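Local coordinates for putative uncharacterized protein (Pyrococcus furiosus, PDB 3V68) that is a DUF2666 family protein of uncharacterized function that probably binds double-stranded DNA, at residues A[207-212]-A[227-232]. Residues are numbered along the deposited sequence; the frame is centred on the assembly and turned at random. Where two conformers were deposited one is given.
Sequences EIVQLF and REMLSK
Ile208 and Met229 meet across an antiparallel helix pair, an alpha-hairpin in which helix 202-213 turns back through a short connection into helix 219-231. The segment axes run at 168° and approach to 10.1 Å, and no hydrogen bond crosses between the two segments, so the join rests on apolar side chains. Met229 reaches across with CG anti to its backbone N (chi1 -180°), which sets that carbon 3.8 Å from Ile208 CG1 and also 3.8 Å from the backbone Ile208 O. Beyond CG the thioether chain bends at both chi2 and chi3; in the conformer given, its SD grazes Ile208 CG2, and its terminal CE lies 4.3 Å from Val209 CG2; a second conformer was deposited, so these outer contacts are less certain. One turn further along the first helix, Phe212 touches Met229 CG through CB, at 4.1 Å, rather than through its ring, whose edge is approached in plane by Val209 O. Ile208 and Phe212 thus both touch Met229 CG, their four-residue spacing putting them on one face of the helix.

This hairpin belongs to the second DUF2666 region of the chain, and helix 66-73 from the first region packs against Val209 and Leu230. Three residues on from Met229, Lys232 offers its CB to Ile208 CD1 at 3.6 Å, the two side chains crossing at about a right angle. The bend at Lys232 chi2 (-54°) helps carry the chain away from this apolar patch, and its NZ forms a salt bridge, weak as a hydrogen bond, with Glu228 OE2 at 3.2 Å.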
loop_
_atom_site.group_PDB
_atom_site.type_symbol
_atom_site.label_atom_id
_atom_site.label_comp_id
_atom_site.label_asym_id
_atom_site.label_seq_id
_atom_site.Cartn_x
_atom_site.Cartn_y
_atom_site.Cartn_z
ATOM N N GLU A 207 -4.702 23.560 -6.470
ATOM C CA GLU A 207 -5.546 23.905 -5.334
ATOM C C GLU A 207 -5.633 22.796 -4.285
ATOM O O GLU A 207 -5.549 23.064 -3.084
ATOM C CB GLU A 207 -6.946 24.289 -5.814
ATOM C CG GLU A 207 -6.996 25.645 -6.504
ATOM C CD GLU A 207 -8.188 25.803 -7.434
ATOM O OE1 GLU A 207 -9.058 24.908 -7.475
ATOM O OE2 GLU A 207 -8.249 26.834 -8.137
ATOM N N ILE A 208 -5.794 21.553 -4.734
ATOM C CA ILE A 208 -5.963 20.462 -3.778
ATOM C C ILE A 208 -4.657 20.107 -3.058
ATOM O O ILE A 208 -4.669 19.752 -1.879
ATOM C CB ILE A 208 -6.693 19.218 -4.380
ATOM C CG1 ILE A 208 -7.318 18.383 -3.247
ATOM C CG2 ILE A 208 -5.777 18.395 -5.295
ATOM C CD1 ILE A 208 -8.101 17.152 -3.693
ATOM N N VAL A 209 -3.533 20.235 -3.762
ATOM C CA VAL A 209 -2.225 20.039 -3.135
ATOM C C VAL A 209 -2.000 21.097 -2.055
ATOM O O VAL A 209 -1.558 20.781 -0.948
ATOM C CB VAL A 209 -1.082 20.052 -4.169
ATOM C CG1 VAL A 209 0.276 20.118 -3.478
ATOM C CG2 VAL A 209 -1.155 18.810 -5.034
ATOM N N GLN A 210 -2.335 22.346 -2.373
ATOM C CA GLN A 210 -2.225 23.426 -1.405
ATOM C C GLN A 210 -3.095 23.170 -0.175
ATOM O O GLN A 210 -2.650 23.347 0.956
ATOM C CB GLN A 210 -2.575 24.763 -2.057
ATOM C CG GLN A 210 -2.397 25.966 -1.141
ATOM C CD GLN A 210 -0.952 26.209 -0.740
ATOM O OE1 GLN A 210 -0.019 25.874 -1.470
ATOM N NE2 GLN A 210 -0.763 26.802 0.429
ATOM N N LEU A 211 -4.333 22.731 -0.406
ATOM C CA LEU A 211 -5.222 22.385 0.693
ATOM C C LEU A 211 -4.636 21.266 1.555
ATOM O O LEU A 211 -4.686 21.333 2.788
ATOM C CB LEU A 211 -6.618 22.015 0.176
ATOM C CG LEU A 211 -7.684 21.798 1.256
ATOM C CD1 LEU A 211 -7.940 23.060 2.067
ATOM C CD2 LEU A 211 -8.984 21.271 0.659
ATOM N N PHE A 212 -4.056 20.255 0.910
ATOM C CA PHE A 212 -3.365 19.217 1.658
ATOM C C PHE A 212 -2.219 19.787 2.512
ATOM O O PHE A 212 -2.060 19.412 3.677
ATOM C CB PHE A 212 -2.827 18.110 0.750
ATOM C CG PHE A 212 -1.731 17.316 1.397
ATOM C CD1 PHE A 212 -2.034 16.296 2.291
ATOM C CD2 PHE A 212 -0.393 17.649 1.176
ATOM C CE1 PHE A 212 -1.024 15.599 2.939
ATOM C CE2 PHE A 212 0.620 16.958 1.816
ATOM C CZ PHE A 212 0.304 15.926 2.699
ATOM N N ARG A 227 -3.688 10.401 1.365
ATOM C CA ARG A 227 -4.482 9.391 0.674
ATOM C C ARG A 227 -5.819 9.963 0.205
ATOM O O ARG A 227 -6.249 9.693 -0.914
ATOM C CB ARG A 227 -4.688 8.171 1.565
ATOM C CG ARG A 227 -3.453 7.289 1.618
ATOM C CD ARG A 227 -3.479 6.334 2.797
ATOM N NE ARG A 227 -2.461 5.298 2.628
ATOM C CZ ARG A 227 -1.160 5.474 2.850
ATOM N NH1 ARG A 227 -0.693 6.646 3.275
ATOM N NH2 ARG A 227 -0.324 4.470 2.644
ATOM N N GLU A 228 -6.469 10.753 1.058
ATOM C CA GLU A 228 -7.737 11.373 0.685
ATOM C C GLU A 228 -7.570 12.340 -0.484
ATOM O O GLU A 228 -8.374 12.328 -1.421
ATOM C CB GLU A 228 -8.386 12.067 1.887
ATOM C CG GLU A 228 -9.783 12.648 1.609
ATOM C CD GLU A 228 -10.830 11.609 1.226
ATOM O OE1 GLU A 228 -10.643 10.407 1.502
ATOM O OE2 GLU A 228 -11.870 12.011 0.660
ATOM N N MET A 229 -6.520 13.162 -0.436
ATOM C CA MET A 229 -6.226 14.105 -1.520
ATOM C C MET A 229 -6.034 13.362 -2.843
ATOM O O MET A 229 -6.622 13.725 -3.865
ATOM C CB MET A 229 -4.991 14.948 -1.184
ATOM C CG MET A 229 -4.610 15.970 -2.255
ATOM S SD MET A 229 -3.538 15.316 -3.551
ATOM C CE MET A 229 -1.964 15.255 -2.706
ATOM N N LEU A 230 -5.228 12.306 -2.804
ATOM C CA LEU A 230 -4.983 11.472 -3.983
ATOM C C LEU A 230 -6.242 10.783 -4.515
ATOM O O LEU A 230 -6.406 10.649 -5.726
ATOM C CB LEU A 230 -3.881 10.447 -3.701
ATOM C CG LEU A 230 -2.487 11.033 -3.474
ATOM C CD1 LEU A 230 -1.557 9.956 -2.969
ATOM C CD2 LEU A 230 -1.921 11.722 -4.716
ATOM N N SER A 231 -7.139 10.380 -3.616
ATOM C CA SER A 231 -8.379 9.711 -4.026
ATOM C C SER A 231 -9.251 10.601 -4.917
ATOM O O SER A 231 -9.988 10.097 -5.773
ATOM C CB SER A 231 -9.169 9.228 -2.805
ATOM O OG SER A 231 -9.953 10.268 -2.254
ATOM N N LYS A 232 -9.154 11.915 -4.725
ATOM C CA LYS A 232 -9.946 12.864 -5.511
ATOM C C LYS A 232 -9.480 12.927 -6.964
ATOM O O LYS A 232 -10.213 13.388 -7.839
ATOM C CB LYS A 232 -9.931 14.264 -4.879
ATOM C CG LYS A 232 -10.489 14.339 -3.462
ATOM C CD LYS A 232 -11.902 13.760 -3.355
ATOM C CE LYS A 232 -12.484 13.975 -1.967
ATOM N NZ LYS A 232 -13.680 13.107 -1.727
#